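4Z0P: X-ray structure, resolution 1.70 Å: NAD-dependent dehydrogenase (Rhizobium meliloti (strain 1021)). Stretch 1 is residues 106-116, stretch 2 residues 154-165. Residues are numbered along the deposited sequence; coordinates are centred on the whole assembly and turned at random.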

# COMPACT_ATOMS: atom_id res chain seq x y z
N TRP A 106 3.66 -6.27 2.08
CA TRP A 106 2.86 -6.33 3.30
C TRP A 106 3.15 -5.11 4.19
O TRP A 106 2.23 -4.50 4.73
N VAL A 107 4.42 -4.75 4.33
CA VAL A 107 4.81 -3.60 5.15
C VAL A 107 4.21 -2.31 4.57
O VAL A 107 3.63 -1.51 5.29
N MET A 108 4.34 -2.13 3.27
CA MET A 108 3.77 -0.96 2.60
C MET A 108 2.27 -0.93 2.81
O MET A 108 1.71 0.14 3.11
N MET A 109 1.60 -2.08 2.67
CA MET A 109 0.14 -2.10 2.88
C MET A 109 -0.23 -1.64 4.28
O MET A 109 -1.16 -0.84 4.45
N GLN A 110 0.49 -2.13 5.29
CA GLN A 110 0.14 -1.73 6.66
C GLN A 110 0.37 -0.24 6.87
O GLN A 110 -0.43 0.45 7.50
N CYS A 111 1.52 0.26 6.41
CA CYS A 111 1.80 1.69 6.60
C CYS A 111 0.72 2.55 5.90
O CYS A 111 0.33 3.59 6.43
N LEU A 112 0.27 2.15 4.71
CA LEU A 112 -0.79 2.88 4.03
C LEU A 112 -2.14 2.75 4.71
O LEU A 112 -2.87 3.77 4.84
N LEU A 113 -2.48 1.56 5.17
CA LEU A 113 -3.76 1.35 5.89
C LEU A 113 -3.84 2.26 7.10
O LEU A 113 -4.88 2.87 7.36
N HIS A 114 -2.75 2.34 7.86
CA HIS A 114 -2.73 3.23 9.03
C HIS A 114 -2.68 4.71 8.66
O HIS A 114 -3.45 5.52 9.18
N LEU A 115 -1.83 5.07 7.70
CA LEU A 115 -1.74 6.47 7.25
C LEU A 115 -3.07 6.98 6.75
O LEU A 115 -3.50 8.08 7.10
N ARG A 116 -3.70 6.18 5.91
CA ARG A 116 -4.92 6.59 5.22
C ARG A 116 -6.21 6.27 5.99
O ARG A 116 -7.30 6.37 5.46
N ASP A 154 14.99 -3.41 2.35
CA ASP A 154 14.12 -3.30 1.19
C ASP A 154 12.86 -2.53 1.54
O ASP A 154 12.43 -1.67 0.77
N ALA A 155 12.25 -2.85 2.69
CA ALA A 155 11.05 -2.14 3.12
C ALA A 155 11.36 -0.66 3.34
O ALA A 155 10.57 0.20 2.92
N ALA A 156 12.49 -0.35 3.97
CA ALA A 156 12.86 1.07 4.21
C ALA A 156 12.95 1.85 2.90
O ALA A 156 12.43 2.96 2.79
N ARG A 157 13.63 1.27 1.90
CA ARG A 157 13.83 1.97 0.63
C ARG A 157 12.50 2.20 -0.06
O ARG A 157 12.23 3.30 -0.59
N LYS A 158 11.64 1.17 -0.05
CA LYS A 158 10.34 1.31 -0.70
C LYS A 158 9.42 2.29 -0.01
O LYS A 158 8.74 3.07 -0.67
N LEU A 159 9.39 2.27 1.32
CA LEU A 159 8.60 3.24 2.06
C LEU A 159 9.06 4.66 1.77
O LEU A 159 8.24 5.56 1.55
N ALA A 160 10.37 4.87 1.75
CA ALA A 160 10.92 6.21 1.46
C ALA A 160 10.50 6.67 0.07
O ALA A 160 10.13 7.85 -0.12
N ALA A 161 10.52 5.76 -0.90
CA ALA A 161 10.13 6.10 -2.28
C ALA A 161 8.67 6.50 -2.40
O ALA A 161 8.31 7.26 -3.31
N MET A 162 7.83 5.99 -1.52
CA MET A 162 6.42 6.36 -1.50
C MET A 162 6.13 7.64 -0.72
O MET A 162 4.99 8.11 -0.71
N GLY A 163 7.15 8.18 -0.06
CA GLY A 163 7.08 9.50 0.58
C GLY A 163 7.23 9.49 2.10
O GLY A 163 7.35 10.55 2.69
N PHE A 164 7.19 8.32 2.75
CA PHE A 164 7.38 8.29 4.19
C PHE A 164 8.77 8.78 4.59
O PHE A 164 9.74 8.61 3.85
N LYS A 165 8.85 9.41 5.76
CA LYS A 165 10.14 9.58 6.41
C LYS A 165 10.48 8.25 7.02
O LYS A 165 9.64 7.66 7.71

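How do two helices whose axes come no closer than 10.0 Å still pack against each other? They run in broadly the same direction, 43° apart, and the gap is filled by apolar side chains. The backbones approach most closely near Val107 and Ala155, with CA atoms 6.7 Å apart, and near Met108 and Leu159, at 6.4 Å. Val107, in the t rotamer, points toward the second stretch where its partner is small: the methyl of Ala155 leaves room, and Val107 CG1 settles 4.1 Å from Ala155 CB. The same methyl carbon, Val107 CG1, lies 4.0 Å from Leu159 CD1, so it is bordered by a short side chain and a longer one a turn later.

Where does the end of Met108 fit? Met108 leaves its helix sideways, but its chain bends through t, p and p and brings its end nearer to the second stretch. The terminal methyl enters a pocket built from backbone as well as side chains: Met108 CE is 3.4 Å from Lys158 O, 3.7 Å from Leu159 CA and 3.4 Å from Met162 CG. Met162, m at all three chi angles, points toward the first stretch and supplies one wall. Lys158 also starts toward it, yet its extended chain leads the end away, leaving the aliphatic base beside the methionine, with Met108 CE 4.2 Å from Lys158 CB.

What does Leu159 fill? It too sets out sideways, and its m,t rotamer carries the branched end back into the contact. There Leu159 CD2 touches both Met108 CE, at 3.9 Å, and Cys111 SG, at 3.8 Å, while its other methyl meets Val107. The leucine thus wedges between the neighbours Val107 and Met108 and Cys111, one turn further along the first helix.

How is the contact continued once the second helix has ended? Gly163, with positive phi, closes a Schellman motif and turns the chain; a CB at these backbone angles would jam against the carbonyl O of Met162. Just beyond it, Phe164 points toward the first helix in the m rotamer, and its ring spans the space among four side chains. Cys111 CB and Leu115 CD2 approach Phe164 CZ at 3.7 and 3.9 Å, and Leu112 CD2 lies 4.1 Å from Phe164 CE2. Met108 SD sits at the ring edge, 4.5 Å from Phe164 CE2. Leu115 reaches the ring through a t,p rotamer, whereas Leu112, m,t, starts sideways and brings its end nearer.

Where do the polar groups go? No hydrogen bond crosses between the stretches, so their mutual fit rests on shape and apolar contact. Asp154, Arg157 and Lys158 pair with one another within the second stretch: Asp154 OD2 accepts a salt-bridging hydrogen bond from Lys158 NZ at 2.8 Å, and Asp154 OD1 one from Arg157 NH2 at 3.1 Å. On the first helix, Gln110 NE2 donates to Trp106 O at 3.3 Å, out of reach of the second stretch.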

# COMPACT_ATOMS: atom_id res chain seq x y z
CB TRP A 106 3.12 -7.64 4.05
CG TRP A 106 2.27 -7.82 5.30
CD1 TRP A 106 1.08 -8.49 5.39
CD2 TRP A 106 2.56 -7.33 6.62
NE1 TRP A 106 0.62 -8.46 6.70
CE2 TRP A 106 1.50 -7.74 7.46
CE3 TRP A 106 3.61 -6.61 7.17
CZ2 TRP A 106 1.48 -7.43 8.85
CZ3 TRP A 106 3.60 -6.31 8.53
CH2 TRP A 106 2.53 -6.74 9.35
CB VAL A 107 6.34 -3.48 5.31
CG1 VAL A 107 6.74 -2.20 6.03
CG2 VAL A 107 6.89 -4.69 6.06
CB MET A 108 4.06 -1.02 1.10
CG MET A 108 3.50 0.15 0.28
SD MET A 108 4.23 1.75 0.73
CE MET A 108 5.91 1.46 0.16
CB MET A 109 -0.44 -3.47 2.60
CG MET A 109 -1.95 -3.47 2.64
SD MET A 109 -2.64 -5.05 2.07
CE MET A 109 -2.12 -6.05 3.38
CB GLN A 110 0.95 -2.47 7.71
CG GLN A 110 0.93 -3.98 7.61
CD GLN A 110 -0.43 -4.55 7.31
OE1 GLN A 110 -1.42 -4.23 7.97
NE2 GLN A 110 -0.49 -5.42 6.30
CB CYS A 111 3.20 2.05 6.13
SG CYS A 111 4.48 1.32 7.21
CB LEU A 112 -0.87 2.50 2.56
CG LEU A 112 0.34 2.91 1.71
CD1 LEU A 112 0.26 2.29 0.32
CD2 LEU A 112 0.52 4.42 1.63
CB LEU A 113 -3.91 -0.11 6.32
CG LEU A 113 -4.28 -1.16 5.25
CD1 LEU A 113 -4.13 -2.54 5.88
CD2 LEU A 113 -5.71 -0.93 4.83
CB HIS A 114 -1.61 2.82 9.98
CG HIS A 114 -1.87 1.51 10.63
ND1 HIS A 114 -2.81 1.32 11.63
CD2 HIS A 114 -1.30 0.30 10.43
CE1 HIS A 114 -2.81 0.06 12.01
NE2 HIS A 114 -1.90 -0.58 11.30
CB LEU A 115 -0.73 6.61 6.12
CG LEU A 115 -0.64 7.99 5.42
CD1 LEU A 115 -0.07 9.02 6.40
CD2 LEU A 115 0.16 7.88 4.14
CB ARG A 116 -4.93 6.01 3.81
CG ARG A 116 -3.77 6.46 2.91
CD ARG A 116 -3.63 7.98 2.72
NE ARG A 116 -4.80 8.45 2.01
CZ ARG A 116 -4.81 8.97 0.78
NH1 ARG A 116 -3.70 9.23 0.12
NH2 ARG A 116 -5.98 9.26 0.23
CB ASP A 154 13.77 -4.68 0.60
CG ASP A 154 13.14 -4.57 -0.76
OD1 ASP A 154 13.88 -4.19 -1.67
OD2 ASP A 154 11.93 -4.86 -0.95
CB ALA A 155 10.47 -2.77 4.38
CB ALA A 156 14.18 1.16 4.95
CB ARG A 157 14.77 1.19 -0.29
CG ARG A 157 16.22 1.11 0.15
CD ARG A 157 17.08 0.37 -0.89
NE ARG A 157 16.65 -1.04 -1.14
CZ ARG A 157 17.21 -2.15 -0.62
NH1 ARG A 157 18.24 -2.08 0.21
NH2 ARG A 157 16.73 -3.36 -0.93
CB LYS A 158 9.70 -0.06 -0.90
CG LYS A 158 10.38 -0.80 -2.04
CD LYS A 158 10.07 -2.26 -2.10
CE LYS A 158 10.61 -2.92 -3.35
NZ LYS A 158 10.45 -4.37 -3.32
CB LEU A 159 8.65 2.96 3.54
CG LEU A 159 7.91 1.74 4.00
CD1 LEU A 159 8.41 1.33 5.39
CD2 LEU A 159 6.40 1.95 4.00
CB ALA A 160 12.45 6.22 1.59
CB ALA A 161 10.47 4.96 -3.25
CB MET A 162 5.58 5.21 -0.94
CG MET A 162 5.31 4.10 -1.96
SD MET A 162 4.31 4.63 -3.34
CE MET A 162 2.79 5.08 -2.51
CB PHE A 164 7.20 6.88 4.75
CG PHE A 164 5.77 6.39 4.73
CD1 PHE A 164 4.89 6.75 5.74
CD2 PHE A 164 5.32 5.54 3.71
CE1 PHE A 164 3.57 6.32 5.72
CE2 PHE A 164 3.99 5.11 3.70
CZ PHE A 164 3.12 5.48 4.71
CB LYS A 165 10.06 10.69 7.47
CG LYS A 165 11.35 10.91 8.24
CD LYS A 165 12.29 11.86 7.52
CE LYS A 165 13.57 12.06 8.32
NZ LYS A 165 14.38 10.82 8.38